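PDB 7PBI: FAD-binding oxidoreductase from Gulosibacter chungangensis, which carries a covalently bound FAD and probably acts as a flavin-dependent oxidoreductase, here with the phenol isoeugenol bound beside its flavin. Local coordinates for residues D42-V47 with R88-G93; G394-A399 with E456-T461. All coordinates share one frame; numbering follows the deposited sequence.

Contact 1. Residues D42-V47 with R88-G93; sequences DDKFPV and RNLGYG. With FAD (flavin-adenine dinucleotide), chain K; H7Y (isoeugenol), chain L.
The FAD-binding loop that follows strand 81-84 meets the loop after helix 35-39 where Leu90 lies against Phe45. Leu90 CD2 sits over one face of the Phe45 ring, displaced toward the rim, 4.1 Å from the ring centroid and 13° off the normal: a CH-pi contact. The same methyl reaches Lys44 CB at 3.8 Å, so one branch of the leucine serves both neighbours, while Leu90 CB approaches Phe45 CE2 at 3.9 Å. With its CG anti to the carbonyl carbon (chi1 -63°), Phe45 places its ring beside the backbone of Gly91 and, further on, next to the flavin methyl C8M, which lies near the ring plane at its edge.

In this PCMH-type flavoprotein the 88-93 loop turns along the cofactor. Arg88 N donates to FAD O1P over 3.0 Å, and a type II turn from Asn89 to Tyr92, with Gly91 at positive phi, carries the chain on. Tyr92 brings its ring edge to isoeugenol CAG.

At the other end the Asp43 carboxylate lies beside the Gly93 backbone without a hydrogen bond to it; its polar partners are Phe45 N and His479. OD1 accepts from Phe45 N at 3.3 Å, reached from above the carboxylate plane, which closes an Asx turn. The second oxygen, OD2, is hydrogen-bonded to His479 and lies near Gly93 CA.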
ATOM      1  N   ASP B  42      28.858  15.950   1.854  1.00 34.52           N
ATOM      2  CA  ASP B  42      28.472  16.281   3.247  1.00 35.03           C
ATOM      3  C   ASP B  42      27.081  16.923   3.273  1.00 33.75           C
ATOM      4  O   ASP B  42      26.627  17.462   2.249  1.00 30.75           O
ATOM      5  CB  ASP B  42      29.500  17.195   3.904  1.00 37.17           C
ATOM      6  CG  ASP B  42      30.845  16.522   4.047  1.00 38.33           C
ATOM      7  OD1 ASP B  42      30.920  15.319   3.718  1.00 39.95           O
ATOM      8  OD2 ASP B  42      31.788  17.200   4.505  1.00 41.68           O
ATOM      9  N   ASP B  43      26.416  16.847   4.419  1.00 36.87           N
ATOM     10  CA  ASP B  43      25.060  17.427   4.604  1.00 38.98           C
ATOM     11  C   ASP B  43      25.192  18.906   4.237  1.00 38.84           C
ATOM     12  O   ASP B  43      26.067  19.578   4.850  1.00 40.00           O
ATOM     13  CB  ASP B  43      24.561  17.183   6.034  1.00 42.30           C
ATOM     14  CG  ASP B  43      23.082  17.426   6.294  1.00 43.62           C
ATOM     15  OD1 ASP B  43      22.361  17.859   5.357  1.00 44.50           O
ATOM     16  OD2 ASP B  43      22.662  17.175   7.450  1.00 41.97           O
ATOM     17  N   LYS B  44      24.431  19.372   3.239  1.00 36.61           N
ATOM     18  CA  LYS B  44      24.428  20.806   2.840  1.00 34.38           C
ATOM     19  C   LYS B  44      23.782  21.618   3.957  1.00 33.88           C
ATOM     20  O   LYS B  44      24.187  22.767   4.126  1.00 35.26           O
ATOM     21  CB  LYS B  44      23.666  21.096   1.550  1.00 34.50           C
ATOM     22  CG  LYS B  44      24.115  20.314   0.324  1.00 37.35           C
ATOM     23  CD  LYS B  44      25.490  20.622  -0.233  1.00 37.69           C
ATOM     24  CE  LYS B  44      25.657  19.999  -1.610  1.00 38.67           C
ATOM     25  NZ  LYS B  44      27.021  20.155  -2.168  1.00 41.04           N
ATOM     26  N   PHE B  45      22.833  21.053   4.702  1.00 33.17           N
ATOM     27  CA  PHE B  45      22.174  21.750   5.837  1.00 33.76           C
ATOM     28  C   PHE B  45      22.535  21.065   7.146  1.00 36.01           C
ATOM     29  O   PHE B  45      21.656  20.551   7.839  1.00 36.99           O
ATOM     30  CB  PHE B  45      20.653  21.762   5.693  1.00 33.85           C
ATOM     31  CG  PHE B  45      20.106  22.494   4.496  1.00 33.35           C
ATOM     32  CD1 PHE B  45      20.867  23.431   3.808  1.00 31.85           C
ATOM     33  CD2 PHE B  45      18.806  22.253   4.072  1.00 33.75           C
ATOM     34  CE1 PHE B  45      20.351  24.095   2.707  1.00 31.70           C
ATOM     35  CE2 PHE B  45      18.285  22.930   2.977  1.00 35.89           C
ATOM     36  CZ  PHE B  45      19.059  23.847   2.293  1.00 34.89           C
ATOM     37  N   PRO B  46      23.816  21.103   7.572  1.00 36.40           N
ATOM     38  CA  PRO B  46      24.204  20.444   8.808  1.00 35.59           C
ATOM     39  C   PRO B  46      23.560  21.172   9.985  1.00 33.32           C
ATOM     40  O   PRO B  46      23.144  22.291   9.821  1.00 31.59           O
ATOM     41  CB  PRO B  46      25.725  20.607   8.854  1.00 38.37           C
ATOM     42  CG  PRO B  46      25.963  21.900   8.102  1.00 38.85           C
ATOM     43  CD  PRO B  46      24.920  21.891   6.998  1.00 38.52           C
ATOM     44  N   VAL B  47      23.477  20.498  11.125  1.00 34.39           N
ATOM     45  CA  VAL B  47      23.021  21.105  12.406  1.00 35.34           C
ATOM     46  C   VAL B  47      24.036  20.763  13.508  1.00 35.10           C
ATOM     47  O   VAL B  47      23.791  21.151  14.656  1.00 32.62           O
ATOM     48  CB  VAL B  47      21.567  20.679  12.706  1.00 36.09           C
ATOM     49  CG1 VAL B  47      21.464  19.317  13.358  1.00 36.02           C
ATOM     50  CG2 VAL B  47      20.836  21.710  13.536  1.00 39.22           C
ATOM     51  N   ARG B  88      19.991  14.239  -2.613  1.00 37.61           N
ATOM     52  CA  ARG B  88      19.563  15.656  -2.414  1.00 38.75           C
ATOM     53  C   ARG B  88      18.418  15.681  -1.394  1.00 35.65           C
ATOM     54  O   ARG B  88      17.538  16.542  -1.532  1.00 39.42           O
ATOM     55  CB  ARG B  88      19.204  16.328  -3.754  1.00 39.24           C
ATOM     56  CG  ARG B  88      20.269  16.176  -4.839  1.00 41.47           C
ATOM     57  CD  ARG B  88      20.296  17.240  -5.930  1.00 45.42           C
ATOM     58  NE  ARG B  88      20.624  18.561  -5.396  1.00 55.40           N
ATOM     59  CZ  ARG B  88      20.825  19.679  -6.108  1.00 56.89           C
ATOM     60  NH1 ARG B  88      20.750  19.673  -7.430  1.00 55.52           N
ATOM     61  NH2 ARG B  88      21.106  20.810  -5.476  1.00 56.38           N
ATOM     62  N   ASN B  89      18.478  14.817  -0.375  1.00 34.21           N
ATOM     63  CA  ASN B  89      17.460  14.687   0.709  1.00 36.15           C
ATOM     64  C   ASN B  89      17.648  15.808   1.743  1.00 36.05           C
ATOM     65  O   ASN B  89      17.812  15.507   2.965  1.00 31.88           O
ATOM     66  CB  ASN B  89      17.503  13.303   1.373  1.00 37.67           C
ATOM     67  CG  ASN B  89      16.272  12.967   2.195  1.00 38.54           C
ATOM     68  OD1 ASN B  89      15.162  13.380   1.864  1.00 37.77           O
ATOM     69  ND2 ASN B  89      16.452  12.209   3.268  1.00 39.28           N
ATOM     70  N   LEU B  90      17.568  17.060   1.275  1.00 36.49           N
ATOM     71  CA  LEU B  90      17.754  18.287   2.095  1.00 35.19           C
ATOM     72  C   LEU B  90      16.667  18.354   3.171  1.00 33.15           C
ATOM     73  O   LEU B  90      15.513  18.046   2.857  1.00 34.38           O
ATOM     74  CB  LEU B  90      17.680  19.511   1.181  1.00 35.19           C
ATOM     75  CG  LEU B  90      18.756  19.599   0.106  1.00 35.29           C
ATOM     76  CD1 LEU B  90      18.257  20.414  -1.080  1.00 36.88           C
ATOM     77  CD2 LEU B  90      20.042  20.178   0.681  1.00 34.37           C
ATOM     78  N   GLY B  91      17.026  18.787   4.378  1.00 34.15           N
ATOM     79  CA  GLY B  91      16.112  18.863   5.537  1.00 33.99           C
ATOM     80  C   GLY B  91      16.059  17.540   6.285  1.00 33.20           C
ATOM     81  O   GLY B  91      15.460  17.487   7.363  1.00 31.76           O
ATOM     82  N   TYR B  92      16.676  16.496   5.733  1.00 34.96           N
ATOM     83  CA  TYR B  92      16.703  15.139   6.326  1.00 34.60           C
ATOM     84  C   TYR B  92      18.132  14.577   6.373  1.00 34.08           C
ATOM     85  O   TYR B  92      18.265  13.433   6.812  1.00 32.12           O
ATOM     86  CB  TYR B  92      15.738  14.251   5.540  1.00 36.10           C
ATOM     87  CG  TYR B  92      14.298  14.695   5.604  1.00 36.21           C
ATOM     88  CD1 TYR B  92      13.593  14.655   6.797  1.00 39.61           C
ATOM     89  CD2 TYR B  92      13.625  15.139   4.480  1.00 37.76           C
ATOM     90  CE1 TYR B  92      12.263  15.044   6.875  1.00 39.91           C
ATOM     91  CE2 TYR B  92      12.295  15.540   4.540  1.00 39.61           C
ATOM     92  CZ  TYR B  92      11.606  15.485   5.742  1.00 38.58           C
ATOM     93  OH  TYR B  92      10.297  15.861   5.843  1.00 37.32           O
ATOM     94  N   GLY B  93      19.160  15.352   5.988  1.00 36.02           N
ATOM     95  CA  GLY B  93      20.577  14.922   6.017  1.00 34.96           C
ATOM     96  C   GLY B  93      21.252  14.916   4.647  1.00 33.32           C
ATOM     97  O   GLY B  93      22.433  14.544   4.566  1.00 32.61           O
TER
HETATM   98  PA  FAD K 601      17.883  10.562  -2.148  1.00 34.60           P
HETATM   99  O1A FAD K 601      18.799  11.437  -1.353  1.00 34.24           O
HETATM  100  O2A FAD K 601      18.472   9.948  -3.370  1.00 35.64           O
HETATM  101  O5B FAD K 601      17.280   9.409  -1.223  1.00 31.81           O
HETATM  102  C5B FAD K 601      16.879   9.678   0.134  1.00 31.09           C
HETATM  103  C4B FAD K 601      17.141   8.455   0.967  1.00 31.66           C
HETATM  104  O4B FAD K 601      16.379   7.335   0.442  1.00 33.19           O
HETATM  105  C3B FAD K 601      18.587   7.949   0.986  1.00 32.84           C
HETATM  106  O3B FAD K 601      19.363   8.589   1.987  1.00 33.20           O
HETATM  107  C2B FAD K 601      18.383   6.469   1.315  1.00 33.53           C
HETATM  108  O2B FAD K 601      18.116   6.266   2.686  1.00 35.90           O
HETATM  109  C1B FAD K 601      17.148   6.148   0.479  1.00 32.88           C
HETATM  110  N9A FAD K 601      17.438   5.757  -0.890  1.00 32.28           N
HETATM  111  C8A FAD K 601      17.416   6.575  -1.984  1.00 35.26           C
HETATM  112  N7A FAD K 601      17.731   5.960  -3.099  1.00 34.43           N
HETATM  113  C5A FAD K 601      17.976   4.657  -2.707  1.00 33.05           C
HETATM  114  C6A FAD K 601      18.355   3.521  -3.435  1.00 33.81           C
HETATM  115  N6A FAD K 601      18.545   3.524  -4.754  1.00 34.14           N
HETATM  116  N1A FAD K 601      18.531   2.375  -2.735  1.00 35.30           N
HETATM  117  C2A FAD K 601      18.334   2.396  -1.409  1.00 35.24           C
HETATM  118  N3A FAD K 601      17.960   3.405  -0.627  1.00 35.16           N
HETATM  119  C4A FAD K 601      17.802   4.523  -1.346  1.00 32.36           C
HETATM  120  N1  FAD K 601      10.187  16.077   0.066  1.00 38.18           N
HETATM  121  C2  FAD K 601       8.999  15.592  -0.333  1.00 38.68           C
HETATM  122  O2  FAD K 601       8.796  14.377  -0.374  1.00 43.28           O
HETATM  123  N3  FAD K 601       7.988  16.394  -0.738  1.00 37.03           N
HETATM  124  C4  FAD K 601       8.090  17.756  -0.735  1.00 37.04           C
HETATM  125  O4  FAD K 601       7.144  18.426  -1.125  1.00 34.73           O
HETATM  126  C4X FAD K 601       9.320  18.317  -0.301  1.00 39.91           C
HETATM  127  N5  FAD K 601       9.448  19.617  -0.278  1.00 38.95           N
HETATM  128  C5X FAD K 601      10.645  20.124   0.141  1.00 40.85           C
HETATM  129  C6  FAD K 601      10.793  21.521   0.153  1.00 41.90           C
HETATM  130  C7  FAD K 601      11.967  22.114   0.545  1.00 40.28           C
HETATM  131  C7M FAD K 601      12.074  23.616   0.539  1.00 41.42           C
HETATM  132  C8  FAD K 601      13.047  21.303   0.952  1.00 38.97           C
HETATM  133  C8M FAD K 601      14.337  21.931   1.408  1.00 41.77           C
HETATM  134  C9  FAD K 601      12.924  19.934   0.946  1.00 38.74           C
HETATM  135  C9A FAD K 601      11.730  19.313   0.540  1.00 41.41           C
HETATM  136  N10 FAD K 601      11.559  17.926   0.511  1.00 42.62           N
HETATM  137  C10 FAD K 601      10.350  17.383   0.088  1.00 40.61           C
HETATM  138  C1' FAD K 601      12.676  17.027   0.884  1.00 42.46           C
HETATM  139  C2' FAD K 601      13.564  16.661  -0.331  1.00 42.36           C
HETATM  140  O2' FAD K 601      13.825  17.826  -1.139  1.00 47.37           O
HETATM  141  C3' FAD K 601      12.959  15.598  -1.262  1.00 39.80           C
HETATM  142  O3' FAD K 601      12.249  14.610  -0.530  1.00 37.44           O
HETATM  143  C4' FAD K 601      13.971  14.901  -2.179  1.00 37.81           C
HETATM  144  O4' FAD K 601      13.281  14.297  -3.273  1.00 39.08           O
HETATM  145  C5' FAD K 601      14.769  13.813  -1.503  1.00 37.74           C
HETATM  146  O5' FAD K 601      16.076  13.728  -2.133  1.00 36.51           O
HETATM  147  P   FAD K 601      16.318  12.710  -3.341  1.00 35.95           P
HETATM  148  O1P FAD K 601      17.596  13.133  -3.997  1.00 33.39           O
HETATM  149  O2P FAD K 601      15.087  12.591  -4.179  1.00 32.80           O
HETATM  150  O3P FAD K 601      16.537  11.343  -2.529  1.00 32.86           O
HETATM  151  CAA H7Y L 602       7.014  22.528   1.604  1.00 76.14           C
HETATM  152  CAD H7Y L 602       6.926  21.034   1.785  1.00 69.68           C
HETATM  153  CAE H7Y L 602       8.008  20.319   2.608  1.00 69.63           C
HETATM  154  CAJ H7Y L 602       7.945  18.946   2.774  1.00 69.68           C
HETATM  155  CAH H7Y L 602       6.780  18.355   2.360  1.00 68.56           C
HETATM  156  CAF H7Y L 602       8.976  18.165   3.317  1.00 66.66           C
HETATM  157  CAG H7Y L 602       8.822  16.788   3.426  1.00 63.80           C
HETATM  158  CAK H7Y L 602       7.644  16.203   2.993  1.00 67.96           C
HETATM  159  OAC H7Y L 602       7.453  14.857   3.070  1.00 74.03           O
HETATM  160  CAL H7Y L 602       6.616  16.994   2.459  1.00 73.78           C
HETATM  161  OAI H7Y L 602       5.449  16.405   2.032  1.00 84.91           O
HETATM  162  CAB H7Y L 602       4.452  17.236   1.342  1.00 81.67           C

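Contact 2. Residues G394-A399 with E456-T461; sequences GHFFYA and ETLDMT. With FAD (flavin-adenine dinucleotide), chain K; H7Y (isoeugenol), chain L.
Phe396 reaches from strand 393-402 to helix 451-470, which packs against the antiparallel sheet of the FAD-linked oxidase C-terminal domain. The apolar contacts centre on Phe396. Its side chain stands anti to its own N (chi1 -170°), and its ring meets two threonines one helical turn apart. Thr457 CG2 comes obliquely to Phe396 CD2 at 3.7 Å; Thr461 CB lies in the ring plane, at the CE2 edge. A looser touch links Phe396 CZ to Leu458 CD1 at 4.4 Å, and Tyr398 CB rests near Thr461 CG2.

No hydrogen bond crosses between the segments; the one at the interface lies within the helix. Thr461 OG1 donates to Thr457 O at 2.7 Å, from above the carbonyl plane, and Thr461 N uses that same oxygen. The hydroxyl is thus tied back to the helix while it abuts the edge of Phe396. Backbone bonds join Gly394 and Tyr398 to strand 438-447.

His395 and Phe397, alternating with Phe396, face the cofactor. His395 NE2 is covalently joined to FAD C8M, and Phe397 lays one face against isoeugenol, its CZ 3.4 Å from H7Y CAF, while the edge of the same ring meets the flavin, with CZ 3.5 Å from FAD C9.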
ATOM      1  N   GLY B 394      18.859  27.500   5.313  1.00 33.40           N
ATOM      2  CA  GLY B 394      18.507  26.089   5.096  1.00 35.95           C
ATOM      3  C   GLY B 394      17.485  25.632   6.119  1.00 37.67           C
ATOM      4  O   GLY B 394      17.282  26.357   7.121  1.00 37.16           O
ATOM      5  N   HIS B 395      16.884  24.462   5.896  1.00 37.35           N
ATOM      6  CA  HIS B 395      15.806  23.918   6.753  1.00 37.69           C
ATOM      7  C   HIS B 395      16.189  22.557   7.343  1.00 36.54           C
ATOM      8  O   HIS B 395      17.259  22.003   7.002  1.00 33.29           O
ATOM      9  CB  HIS B 395      14.504  23.864   5.962  1.00 39.28           C
ATOM     10  CG  HIS B 395      14.638  23.117   4.687  1.00 41.64           C
ATOM     11  ND1 HIS B 395      15.106  21.819   4.654  1.00 43.63           N
ATOM     12  CD2 HIS B 395      14.386  23.486   3.410  1.00 43.93           C
ATOM     13  CE1 HIS B 395      15.135  21.401   3.403  1.00 45.66           C
ATOM     14  NE2 HIS B 395      14.653  22.401   2.600  1.00 44.97           N
ATOM     15  N   PHE B 396      15.300  22.065   8.209  1.00 36.03           N
ATOM     16  CA  PHE B 396      15.515  20.958   9.173  1.00 35.08           C
ATOM     17  C   PHE B 396      14.159  20.534   9.730  1.00 34.66           C
ATOM     18  O   PHE B 396      13.714  21.112  10.735  1.00 38.22           O
ATOM     19  CB  PHE B 396      16.424  21.427  10.307  1.00 33.81           C
ATOM     20  CG  PHE B 396      16.907  20.331  11.209  1.00 31.46           C
ATOM     21  CD1 PHE B 396      17.879  19.443  10.775  1.00 32.72           C
ATOM     22  CD2 PHE B 396      16.416  20.207  12.498  1.00 31.04           C
ATOM     23  CE1 PHE B 396      18.347  18.441  11.613  1.00 31.72           C
ATOM     24  CE2 PHE B 396      16.888  19.212  13.340  1.00 30.60           C
ATOM     25  CZ  PHE B 396      17.846  18.326  12.893  1.00 30.93           C
ATOM     26  N   PHE B 397      13.532  19.555   9.084  1.00 33.73           N
ATOM     27  CA  PHE B 397      12.077  19.297   9.161  1.00 32.11           C
ATOM     28  C   PHE B 397      11.664  18.682  10.500  1.00 34.52           C
ATOM     29  O   PHE B 397      12.304  17.753  11.012  1.00 43.11           O
ATOM     30  CB  PHE B 397      11.669  18.365   8.033  1.00 31.67           C
ATOM     31  CG  PHE B 397      11.630  19.028   6.687  1.00 31.57           C
ATOM     32  CD1 PHE B 397      10.727  20.038   6.434  1.00 32.65           C
ATOM     33  CD2 PHE B 397      12.470  18.619   5.668  1.00 33.31           C
ATOM     34  CE1 PHE B 397      10.672  20.638   5.189  1.00 33.51           C
ATOM     35  CE2 PHE B 397      12.417  19.217   4.420  1.00 33.95           C
ATOM     36  CZ  PHE B 397      11.522  20.232   4.185  1.00 34.74           C
ATOM     37  N   TYR B 398      10.579  19.217  11.043  1.00 35.05           N
ATOM     38  CA  TYR B 398       9.725  18.587  12.070  1.00 35.49           C
ATOM     39  C   TYR B 398       8.374  18.298  11.407  1.00 39.73           C
ATOM     40  O   TYR B 398       7.649  19.260  11.102  1.00 42.05           O
ATOM     41  CB  TYR B 398       9.609  19.521  13.272  1.00 33.92           C
ATOM     42  CG  TYR B 398       8.545  19.127  14.262  1.00 34.03           C
ATOM     43  CD1 TYR B 398       8.639  17.942  14.971  1.00 36.20           C
ATOM     44  CD2 TYR B 398       7.438  19.926  14.489  1.00 33.75           C
ATOM     45  CE1 TYR B 398       7.673  17.566  15.892  1.00 36.03           C
ATOM     46  CE2 TYR B 398       6.465  19.571  15.409  1.00 33.69           C
ATOM     47  CZ  TYR B 398       6.579  18.382  16.106  1.00 34.85           C
ATOM     48  OH  TYR B 398       5.626  17.999  17.000  1.00 34.28           O
ATOM     49  N   ALA B 399       8.046  17.032  11.144  1.00 39.38           N
ATOM     50  CA  ALA B 399       6.859  16.667  10.337  1.00 38.83           C
ATOM     51  C   ALA B 399       5.989  15.639  11.057  1.00 39.28           C
ATOM     52  O   ALA B 399       5.935  14.487  10.635  1.00 40.22           O
ATOM     53  CB  ALA B 399       7.319  16.155   8.997  1.00 41.23           C
ATOM     54  N   GLU B 456      20.761  26.193  18.088  1.00 36.88           N
ATOM     55  CA  GLU B 456      19.392  26.709  18.348  1.00 39.76           C
ATOM     56  C   GLU B 456      18.379  25.810  17.642  1.00 38.97           C
ATOM     57  O   GLU B 456      17.458  25.345  18.304  1.00 40.97           O
ATOM     58  CB  GLU B 456      19.226  28.159  17.891  1.00 42.79           C
ATOM     59  CG  GLU B 456      19.940  29.150  18.791  1.00 45.52           C
ATOM     60  CD  GLU B 456      19.298  29.370  20.147  1.00 46.61           C
ATOM     61  OE1 GLU B 456      18.284  28.712  20.443  1.00 47.27           O
ATOM     62  OE2 GLU B 456      19.834  30.189  20.908  1.00 51.08           O
ATOM     63  N   THR B 457      18.568  25.558  16.352  1.00 39.33           N
ATOM     64  CA  THR B 457      17.686  24.691  15.532  1.00 38.26           C
ATOM     65  C   THR B 457      17.598  23.272  16.117  1.00 37.92           C
ATOM     66  O   THR B 457      16.461  22.795  16.269  1.00 37.66           O
ATOM     67  CB  THR B 457      18.179  24.635  14.086  1.00 39.66           C
ATOM     68  OG1 THR B 457      18.146  25.981  13.611  1.00 38.38           O
ATOM     69  CG2 THR B 457      17.333  23.712  13.234  1.00 43.34           C
ATOM     70  N   LEU B 458      18.731  22.601  16.374  1.00 37.06           N
ATOM     71  CA  LEU B 458      18.740  21.211  16.916  1.00 36.15           C
ATOM     72  C   LEU B 458      18.012  21.191  18.266  1.00 35.69           C
ATOM     73  O   LEU B 458      17.167  20.319  18.438  1.00 36.53           O
ATOM     74  CB  LEU B 458      20.168  20.666  17.056  1.00 35.54           C
ATOM     75  CG  LEU B 458      20.276  19.271  17.680  1.00 34.71           C
ATOM     76  CD1 LEU B 458      19.267  18.296  17.076  1.00 35.41           C
ATOM     77  CD2 LEU B 458      21.677  18.706  17.541  1.00 33.02           C
ATOM     78  N   ASP B 459      18.309  22.118  19.182  1.00 37.57           N
ATOM     79  CA  ASP B 459      17.628  22.206  20.506  1.00 37.74           C
ATOM     80  C   ASP B 459      16.134  22.462  20.282  1.00 37.42           C
ATOM     81  O   ASP B 459      15.325  21.798  20.950  1.00 37.49           O
ATOM     82  CB  ASP B 459      18.257  23.265  21.416  1.00 37.87           C
ATOM     83  CG  ASP B 459      19.685  22.907  21.801  1.00 41.59           C
ATOM     84  OD1 ASP B 459      20.178  21.884  21.290  1.00 41.51           O
ATOM     85  OD2 ASP B 459      20.300  23.655  22.596  1.00 45.87           O
ATOM     86  N   MET B 460      15.789  23.349  19.347  1.00 37.78           N
ATOM     87  CA  MET B 460      14.380  23.668  19.003  1.00 37.87           C
ATOM     88  C   MET B 460      13.657  22.401  18.542  1.00 38.28           C
ATOM     89  O   MET B 460      12.485  22.252  18.902  1.00 35.18           O
ATOM     90  CB  MET B 460      14.256  24.713  17.895  1.00 40.69           C
ATOM     91  CG  MET B 460      12.825  24.917  17.466  1.00 41.83           C
ATOM     92  SD  MET B 460      12.666  25.946  16.012  1.00 45.81           S
ATOM     93  CE  MET B 460      13.345  24.878  14.747  1.00 49.86           C
ATOM     94  N   THR B 461      14.286  21.562  17.714  1.00 39.16           N
ATOM     95  CA  THR B 461      13.597  20.395  17.113  1.00 38.67           C
ATOM     96  C   THR B 461      13.438  19.307  18.175  1.00 39.88           C
ATOM     97  O   THR B 461      12.392  18.646  18.206  1.00 42.29           O
ATOM     98  CB  THR B 461      14.307  19.912  15.854  1.00 38.24           C
ATOM     99  OG1 THR B 461      14.676  21.117  15.189  1.00 37.27           O
ATOM    100  CG2 THR B 461      13.408  19.028  15.010  1.00 39.53           C
TER
HETATM  101  PA  FAD K 601      17.883  10.562  -2.148  1.00 34.60           P
HETATM  102  O1A FAD K 601      18.799  11.437  -1.353  1.00 34.24           O
HETATM  103  O2A FAD K 601      18.472   9.948  -3.370  1.00 35.64           O
HETATM  104  O5B FAD K 601      17.280   9.409  -1.223  1.00 31.81           O
HETATM  105  C5B FAD K 601      16.879   9.678   0.134  1.00 31.09           C
HETATM  106  C4B FAD K 601      17.141   8.455   0.967  1.00 31.66           C
HETATM  107  O4B FAD K 601      16.379   7.335   0.442  1.00 33.19           O
HETATM  108  C3B FAD K 601      18.587   7.949   0.986  1.00 32.84           C
HETATM  109  O3B FAD K 601      19.363   8.589   1.987  1.00 33.20           O
HETATM  110  C2B FAD K 601      18.383   6.469   1.315  1.00 33.53           C
HETATM  111  O2B FAD K 601      18.116   6.266   2.686  1.00 35.90           O
HETATM  112  C1B FAD K 601      17.148   6.148   0.479  1.00 32.88           C
HETATM  113  N9A FAD K 601      17.438   5.757  -0.890  1.00 32.28           N
HETATM  114  C8A FAD K 601      17.416   6.575  -1.984  1.00 35.26           C
HETATM  115  N7A FAD K 601      17.731   5.960  -3.099  1.00 34.43           N
HETATM  116  C5A FAD K 601      17.976   4.657  -2.707  1.00 33.05           C
HETATM  117  C6A FAD K 601      18.355   3.521  -3.435  1.00 33.81           C
HETATM  118  N6A FAD K 601      18.545   3.524  -4.754  1.00 34.14           N
HETATM  119  N1A FAD K 601      18.531   2.375  -2.735  1.00 35.30           N
HETATM  120  C2A FAD K 601      18.334   2.396  -1.409  1.00 35.24           C
HETATM  121  N3A FAD K 601      17.960   3.405  -0.627  1.00 35.16           N
HETATM  122  C4A FAD K 601      17.802   4.523  -1.346  1.00 32.36           C
HETATM  123  N1  FAD K 601      10.187  16.077   0.066  1.00 38.18           N
HETATM  124  C2  FAD K 601       8.999  15.592  -0.333  1.00 38.68           C
HETATM  125  O2  FAD K 601       8.796  14.377  -0.374  1.00 43.28           O
HETATM  126  N3  FAD K 601       7.988  16.394  -0.738  1.00 37.03           N
HETATM  127  C4  FAD K 601       8.090  17.756  -0.735  1.00 37.04           C
HETATM  128  O4  FAD K 601       7.144  18.426  -1.125  1.00 34.73           O
HETATM  129  C4X FAD K 601       9.320  18.317  -0.301  1.00 39.91           C
HETATM  130  N5  FAD K 601       9.448  19.617  -0.278  1.00 38.95           N
HETATM  131  C5X FAD K 601      10.645  20.124   0.141  1.00 40.85           C
HETATM  132  C6  FAD K 601      10.793  21.521   0.153  1.00 41.90           C
HETATM  133  C7  FAD K 601      11.967  22.114   0.545  1.00 40.28           C
HETATM  134  C7M FAD K 601      12.074  23.616   0.539  1.00 41.42           C
HETATM  135  C8  FAD K 601      13.047  21.303   0.952  1.00 38.97           C
HETATM  136  C8M FAD K 601      14.337  21.931   1.408  1.00 41.77           C
HETATM  137  C9  FAD K 601      12.924  19.934   0.946  1.00 38.74           C
HETATM  138  C9A FAD K 601      11.730  19.313   0.540  1.00 41.41           C
HETATM  139  N10 FAD K 601      11.559  17.926   0.511  1.00 42.62           N
HETATM  140  C10 FAD K 601      10.350  17.383   0.088  1.00 40.61           C
HETATM  141  C1' FAD K 601      12.676  17.027   0.884  1.00 42.46           C
HETATM  142  C2' FAD K 601      13.564  16.661  -0.331  1.00 42.36           C
HETATM  143  O2' FAD K 601      13.825  17.826  -1.139  1.00 47.37           O
HETATM  144  C3' FAD K 601      12.959  15.598  -1.262  1.00 39.80           C
HETATM  145  O3' FAD K 601      12.249  14.610  -0.530  1.00 37.44           O
HETATM  146  C4' FAD K 601      13.971  14.901  -2.179  1.00 37.81           C
HETATM  147  O4' FAD K 601      13.281  14.297  -3.273  1.00 39.08           O
HETATM  148  C5' FAD K 601      14.769  13.813  -1.503  1.00 37.74           C
HETATM  149  O5' FAD K 601      16.076  13.728  -2.133  1.00 36.51           O
HETATM  150  P   FAD K 601      16.318  12.710  -3.341  1.00 35.95           P
HETATM  151  O1P FAD K 601      17.596  13.133  -3.997  1.00 33.39           O
HETATM  152  O2P FAD K 601      15.087  12.591  -4.179  1.00 32.80           O
HETATM  153  O3P FAD K 601      16.537  11.343  -2.529  1.00 32.86           O
HETATM  154  CAA H7Y L 602       7.014  22.528   1.604  1.00 76.14           C
HETATM  155  CAD H7Y L 602       6.926  21.034   1.785  1.00 69.68           C
HETATM  156  CAE H7Y L 602       8.008  20.319   2.608  1.00 69.63           C
HETATM  157  CAJ H7Y L 602       7.945  18.946   2.774  1.00 69.68           C
HETATM  158  CAH H7Y L 602       6.780  18.355   2.360  1.00 68.56           C
HETATM  159  CAF H7Y L 602       8.976  18.165   3.317  1.00 66.66           C
HETATM  160  CAG H7Y L 602       8.822  16.788   3.426  1.00 63.80           C
HETATM  161  CAK H7Y L 602       7.644  16.203   2.993  1.00 67.96           C
HETATM  162  OAC H7Y L 602       7.453  14.857   3.070  1.00 74.03           O
HETATM  163  CAL H7Y L 602       6.616  16.994   2.459  1.00 73.78           C
HETATM  164  OAI H7Y L 602       5.449  16.405   2.032  1.00 84.91           O
HETATM  165  CAB H7Y L 602       4.452  17.236   1.342  1.00 81.67           C

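Both contacts are largely buried, their centres about 11 Å apart, and both border FAD and isoeugenol. Contact 1 joins two loops and has a solvent-exposed fringe at Lys44; contact 2 sets an irregular length of strand 393-402 against helix 451-470, and its touching residues are almost all buried. Neither has a hydrogen bond between its segments. Contact 1 combines aliphatic-aromatic packing with a carboxylate beside a glycine backbone, whereas contact 2 relies on an aromatic ring against methyls and a hydroxyl. They meet directly: Gly91 CA packs against His395 ND1, the rings of Tyr92 and Phe397 stack, and Phe45 meets His395 edge-to-face. Val47 also touches Phe396, Thr457 and Leu458.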